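Local coordinates for protein glutathione transferase (Leptospira interrogans serovar Lai, PDB 3UBK) that binds glutathione and probably transfers it to electrophilic substrates, at residues Met3-Gly8 against Val53-Gly58; Ile45-Lys50 against Phe60-Gly65. All blocks are in the same frame, centred on the assembly; numbering follows the deposited sequence.

How the interactions relate
Both interactions belong to the thioredoxin-like N-terminal domain of the glutathione transferase, and their centres lie about 11 Å apart. The four segments alternate along the chain: 3-8, 45-50, 53-58, 60-65. Interaction 1 pairs strand 4-7 with strand 53-56 inside the four-stranded mixed sheet. Interaction 2 sets the loop before strand 53-56 against Phe60 of the edge strand 59-61 and Phe62 in the turn before helix 64-74. Strands 53-56 and 59-61 are neighbours, so the two contacts meet directly, with Leu54 N 2.7 Å from Ile61 O in a probable hydrogen bond. Interaction 2 thus joins the two chain regions bearing the glutathione-binding residues Lys50 and Ser64, next to the strand pairing of interaction 1.

Interaction 1 of 2, residues Met3-Gly8 against Val53-Gly58; sequences MIKLHG and VLEMDG
Strand 4-7 and strand 53-56 run antiparallel, and their pairing satisfies the backbone of Lys5, His7, Val53 and Glu55. Lys5 and Glu55 form a hydrogen-bonded pair: Lys5 N gives to Glu55 O at 2.9 Å, and Glu55 N gives to Lys5 O at 2.8 Å. His7 and Val53 form the next such pair. His7 N donates to Val53 O at 2.8 Å, and Val53 N returns a longer bond to His7 O at 3.1 Å. Leu6 and Leu54 sit between them as a non-hydrogen-bonded pair.

A side-chain bond adds to this ladder. His7 NE2 donates to Glu55 OE1 at 2.8 Å, with an N-H...O angle of 145°. The oxygen lies in the ring plane and is met on its anti lone pair. Ring and carboxylate are nearly coplanar, 16° apart. Glu55 reaches the histidine with an extended chain, CG being anti to the backbone N (chi1 175°). Lys5 runs alongside it, pointing the same way. Lys5 NZ stays 4.4 Å from Glu55 OE2, beyond salt-bridge range, but its charge would probably still favour an ionised carboxylate.

The Leu6 and Leu54 face is apolar. Ile4 CG2 presses on Leu54 CD1 at 3.4 Å, tighter than usual for carbons. Beyond it, Met56 lies beside Ile4, and Met56 CE reaches Met3 CG at 3.8 Å.

Strand 4-7 is an inner strand: its other edge bonds to strand 29-32 through Ile4 and Leu6, and Gly8 just beyond it, while Leu54 bonds to Ile61 of strand 59-61. Helix 13-25 packs on Leu6 and helix 64-74 on Leu54 and Met56, which also touches Trp87 of the second subunit. On the other face, Phe60 of strand 59-61 packs against Val53 and Glu55.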
loop_
_atom_site.group_PDB
_atom_site.type_symbol
_atom_site.label_atom_id
_atom_site.label_comp_id
_atom_site.label_asym_id
_atom_site.label_seq_id
_atom_site.Cartn_x
_atom_site.Cartn_y
_atom_site.Cartn_z
ATOM N N MET A 3 12.934 -6.912 -22.865
ATOM C CA MET A 3 12.401 -5.608 -22.492
ATOM C C MET A 3 12.308 -5.401 -20.979
ATOM O O MET A 3 12.641 -4.332 -20.473
ATOM C CB MET A 3 11.009 -5.448 -23.091
ATOM C CG MET A 3 10.579 -4.015 -23.294
ATOM S SD MET A 3 9.068 -3.951 -24.280
ATOM C CE MET A 3 9.426 -5.180 -25.534
ATOM N N ILE A 4 11.828 -6.427 -20.275
ATOM C CA ILE A 4 11.528 -6.329 -18.857
ATOM C C ILE A 4 12.574 -7.038 -18.004
ATOM O O ILE A 4 12.846 -8.218 -18.195
ATOM C CB ILE A 4 10.150 -6.938 -18.544
ATOM C CG1 ILE A 4 9.061 -6.178 -19.306
ATOM C CG2 ILE A 4 9.888 -6.904 -17.044
ATOM C CD1 ILE A 4 7.756 -6.918 -19.389
ATOM N N LYS A 5 13.177 -6.304 -17.080
ATOM C CA LYS A 5 14.077 -6.922 -16.117
ATOM C C LYS A 5 13.480 -6.781 -14.728
ATOM O O LYS A 5 13.120 -5.681 -14.316
ATOM C CB LYS A 5 15.459 -6.272 -16.179
ATOM C CG LYS A 5 16.269 -6.683 -17.408
ATOM C CD LYS A 5 17.542 -5.877 -17.543
ATOM C CE LYS A 5 18.169 -6.077 -18.916
ATOM N NZ LYS A 5 19.371 -5.219 -19.103
ATOM N N LEU A 6 13.364 -7.898 -14.018
ATOM C CA LEU A 6 12.887 -7.906 -12.643
ATOM C C LEU A 6 14.045 -8.205 -11.688
ATOM O O LEU A 6 14.556 -9.327 -11.663
ATOM C CB LEU A 6 11.806 -8.977 -12.480
ATOM C CG LEU A 6 11.130 -9.127 -11.114
ATOM C CD1 LEU A 6 10.397 -7.837 -10.748
ATOM C CD2 LEU A 6 10.176 -10.316 -11.129
ATOM N N HIS A 7 14.452 -7.207 -10.909
ATOM C CA HIS A 7 15.546 -7.372 -9.954
ATOM C C HIS A 7 14.985 -7.844 -8.634
ATOM O O HIS A 7 14.110 -7.192 -8.053
ATOM C CB HIS A 7 16.293 -6.054 -9.746
ATOM C CG HIS A 7 16.822 -5.451 -11.010
ATOM N ND1 HIS A 7 18.158 -5.480 -11.347
ATOM C CD2 HIS A 7 16.191 -4.812 -12.026
ATOM C CE1 HIS A 7 18.327 -4.882 -12.515
ATOM N NE2 HIS A 7 17.149 -4.465 -12.946
ATOM N N GLY A 8 15.480 -8.984 -8.164
ATOM C CA GLY A 8 15.064 -9.533 -6.876
ATOM C C GLY A 8 14.948 -11.052 -6.922
ATOM O O GLY A 8 14.579 -11.624 -7.947
ATOM N N VAL A 53 12.606 -4.504 -7.997
ATOM C CA VAL A 53 12.671 -3.319 -8.832
ATOM C C VAL A 53 12.422 -3.780 -10.258
ATOM O O VAL A 53 13.012 -4.770 -10.701
ATOM C CB VAL A 53 14.053 -2.644 -8.783
ATOM C CG1 VAL A 53 14.037 -1.334 -9.548
ATOM C CG2 VAL A 53 14.495 -2.409 -7.341
ATOM N N LEU A 54 11.543 -3.080 -10.975
ATOM C CA LEU A 54 11.332 -3.351 -12.392
ATOM C C LEU A 54 12.167 -2.391 -13.222
ATOM O O LEU A 54 12.168 -1.171 -12.987
ATOM C CB LEU A 54 9.860 -3.194 -12.773
ATOM C CG LEU A 54 9.483 -3.552 -14.219
ATOM C CD1 LEU A 54 9.173 -5.036 -14.319
ATOM C CD2 LEU A 54 8.283 -2.733 -14.666
ATOM N N GLU A 55 12.890 -2.935 -14.191
ATOM C CA GLU A 55 13.648 -2.093 -15.113
ATOM C C GLU A 55 13.105 -2.252 -16.530
ATOM O O GLU A 55 12.949 -3.371 -17.023
ATOM C CB GLU A 55 15.137 -2.455 -15.074
ATOM C CG GLU A 55 15.985 -1.708 -16.091
ATOM C CD GLU A 55 17.452 -2.144 -16.074
ATOM O OE1 GLU A 55 17.800 -3.019 -15.263
ATOM O OE2 GLU A 55 18.245 -1.621 -16.881
ATOM N N MET A 56 12.772 -1.129 -17.152
ATOM C CA MET A 56 12.451 -1.070 -18.584
ATOM C C MET A 56 13.052 0.205 -19.152
ATOM O O MET A 56 13.061 1.237 -18.484
ATOM C CB MET A 56 10.947 -0.996 -18.813
ATOM C CG MET A 56 10.191 -2.277 -18.663
ATOM S SD MET A 56 8.492 -2.056 -19.231
ATOM C CE MET A 56 8.724 -1.610 -20.945
ATOM N N ASP A 57 13.531 0.153 -20.388
ATOM C CA ASP A 57 14.054 1.354 -21.046
ATOM C C ASP A 57 14.896 2.221 -20.106
ATOM O O ASP A 57 14.669 3.426 -20.008
ATOM C CB ASP A 57 12.904 2.191 -21.621
ATOM N N GLY A 58 15.868 1.611 -19.427
ATOM C CA GLY A 58 16.722 2.326 -18.473
ATOM C C GLY A 58 15.975 3.061 -17.367
ATOM O O GLY A 58 16.562 3.846 -16.624
#

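Interaction 2 of 2, residues Ile45-Lys50 against Phe60-Gly65; sequences ISPMGK and FIFESG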
loop_
_atom_site.group_PDB
_atom_site.type_symbol
_atom_site.label_atom_id
_atom_site.label_comp_id
_atom_site.label_asym_id
_atom_site.label_seq_id
_atom_site.Cartn_x
_atom_site.Cartn_y
_atom_site.Cartn_z
ATOM N N ILE A 45 18.482 3.367 -7.686
ATOM C CA ILE A 45 17.375 2.774 -8.445
ATOM C C ILE A 45 16.258 2.282 -7.527
ATOM O O ILE A 45 15.115 2.105 -7.963
ATOM C CB ILE A 45 17.841 1.618 -9.364
ATOM C CG1 ILE A 45 18.203 0.379 -8.544
ATOM C CG2 ILE A 45 19.009 2.070 -10.232
ATOM C CD1 ILE A 45 18.516 -0.855 -9.376
ATOM N N SER A 46 16.598 2.086 -6.256
ATOM C CA SER A 46 15.665 1.592 -5.253
ATOM C C SER A 46 15.936 2.277 -3.921
ATOM O O SER A 46 16.608 1.720 -3.048
ATOM C CB SER A 46 15.797 0.083 -5.091
ATOM O OG SER A 46 14.708 -0.427 -4.356
ATOM N N PRO A 47 15.396 3.492 -3.766
ATOM C CA PRO A 47 15.613 4.415 -2.649
ATOM C C PRO A 47 15.606 3.785 -1.250
ATOM O O PRO A 47 16.386 4.209 -0.399
ATOM C CB PRO A 47 14.460 5.410 -2.804
ATOM C CG PRO A 47 14.267 5.482 -4.286
ATOM C CD PRO A 47 14.489 4.062 -4.779
ATOM N N MET A 48 14.737 2.802 -1.008
ATOM C CA MET A 48 14.656 2.145 0.307
ATOM C C MET A 48 15.530 0.901 0.405
ATOM O O MET A 48 15.587 0.257 1.458
ATOM C CB MET A 48 13.204 1.749 0.637
ATOM C CG MET A 48 12.265 2.918 0.913
ATOM S SD MET A 48 12.796 3.884 2.349
ATOM C CE MET A 48 12.746 2.623 3.625
ATOM N N GLY A 49 16.187 0.543 -0.695
ATOM C CA GLY A 49 17.008 -0.668 -0.726
ATOM C C GLY A 49 16.187 -1.949 -0.783
ATOM O O GLY A 49 16.653 -3.014 -0.376
ATOM N N LYS A 50 14.964 -1.852 -1.302
ATOM C CA LYS A 50 14.061 -3.003 -1.353
ATOM C C LYS A 50 14.069 -3.690 -2.711
ATOM O O LYS A 50 14.516 -3.126 -3.711
ATOM C CB LYS A 50 12.627 -2.577 -1.038
ATOM C CG LYS A 50 12.465 -1.751 0.232
ATOM C CD LYS A 50 12.390 -2.633 1.454
ATOM C CE LYS A 50 11.860 -1.863 2.652
ATOM N NZ LYS A 50 11.398 -2.799 3.702
ATOM N N PHE A 60 13.415 2.800 -13.883
ATOM C CA PHE A 60 13.222 1.878 -12.782
ATOM C C PHE A 60 11.979 2.185 -11.972
ATOM O O PHE A 60 11.732 3.335 -11.633
ATOM C CB PHE A 60 14.450 1.906 -11.858
ATOM C CG PHE A 60 15.728 1.527 -12.548
ATOM C CD1 PHE A 60 16.481 2.488 -13.213
ATOM C CD2 PHE A 60 16.155 0.208 -12.572
ATOM C CE1 PHE A 60 17.659 2.139 -13.867
ATOM C CE2 PHE A 60 17.335 -0.147 -13.222
ATOM C CZ PHE A 60 18.082 0.820 -13.873
ATOM N N ILE A 61 11.218 1.146 -11.633
ATOM C CA ILE A 61 10.088 1.284 -10.715
ATOM C C ILE A 61 10.319 0.347 -9.527
ATOM O O ILE A 61 10.629 -0.833 -9.725
ATOM C CB ILE A 61 8.757 0.927 -11.409
ATOM C CG1 ILE A 61 8.523 1.822 -12.624
ATOM C CG2 ILE A 61 7.593 1.031 -10.415
ATOM C CD1 ILE A 61 7.347 1.368 -13.494
ATOM N N PHE A 62 10.181 0.854 -8.301
ATOM C CA PHE A 62 10.725 0.133 -7.130
ATOM C C PHE A 62 9.755 -0.190 -5.995
ATOM O O PHE A 62 10.181 -0.396 -4.848
ATOM C CB PHE A 62 11.903 0.888 -6.537
ATOM C CG PHE A 62 11.557 2.283 -6.120
ATOM C CD1 PHE A 62 10.859 2.512 -4.943
ATOM C CD2 PHE A 62 11.905 3.362 -6.918
ATOM C CE1 PHE A 62 10.529 3.808 -4.553
ATOM C CE2 PHE A 62 11.571 4.662 -6.539
ATOM C CZ PHE A 62 10.874 4.879 -5.353
ATOM N N GLU A 63 8.468 -0.238 -6.287
ATOM C CA GLU A 63 7.482 -0.697 -5.309
ATOM C C GLU A 63 6.532 -1.649 -6.024
ATOM O O GLU A 63 6.027 -1.322 -7.101
ATOM C CB GLU A 63 6.726 0.495 -4.709
ATOM C CG GLU A 63 5.898 0.160 -3.476
ATOM C CD GLU A 63 4.507 -0.340 -3.819
ATOM O OE1 GLU A 63 4.108 -1.398 -3.291
ATOM O OE2 GLU A 63 3.817 0.327 -4.620
ATOM N N SER A 64 6.303 -2.822 -5.443
ATOM C CA SER A 64 5.582 -3.896 -6.107
ATOM C C SER A 64 4.180 -3.511 -6.569
ATOM O O SER A 64 3.748 -3.903 -7.654
ATOM C CB SER A 64 5.525 -5.147 -5.214
ATOM O OG SER A 64 4.655 -4.941 -4.125
ATOM N N GLY A 65 3.452 -2.763 -5.746
ATOM C CA GLY A 65 2.139 -2.259 -6.178
ATOM C C GLY A 65 2.217 -1.346 -7.398
ATOM O O GLY A 65 1.479 -1.528 -8.381
HETATM O O HOH W 1 14.009 4.555 -9.406
#
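Phe62 has a chi1 of 58°, which places CG between its own backbone N and carbonyl carbon and turns the ring toward Pro47. Ile45 takes a similar first torsion for CG1 (chi1 72°). This leaves CG2 beside the backbone N, where it can sit on Phe60.

The two rings are met by CH-pi contacts. Ile45 CG2 stands over the centre of the Phe60 ring, 3.8 Å from its centroid and 6° off the normal. Ile45 CB and CD1 touch the ring too, CB lying 3.8 Å from Phe60 CG. Pro47 CD lies over the middle of the Phe62 ring, closest to Phe62 CD2 at 3.4 Å. The proline side chain crosses the phenylalanine at about a right angle, and its CG also rests on the ring.

One water donates to Ile45 O at 3.1 Å and, weakly, to Phe60 O. Ser46 OG donates to Lys50 O at 2.8 Å, closing the loop whose type I turn spans Ser46 to Gly49.

The second subunit completes the setting: its Val139 packs on Phe62, its Ala135 on Pro47, and its Glu94 accepts from Phe62 N. Direct hydrogen bonds between the two segments are absent, and the one water bridges only weakly to Phe60 O. The contact therefore rests on dispersion and shape. The fit of Ile45 and Pro47 on the two rings probably sets the spacing between the loop bearing Lys50 and the turn leading to Ser64, two residues seen to bind glutathione, at the subunit interface.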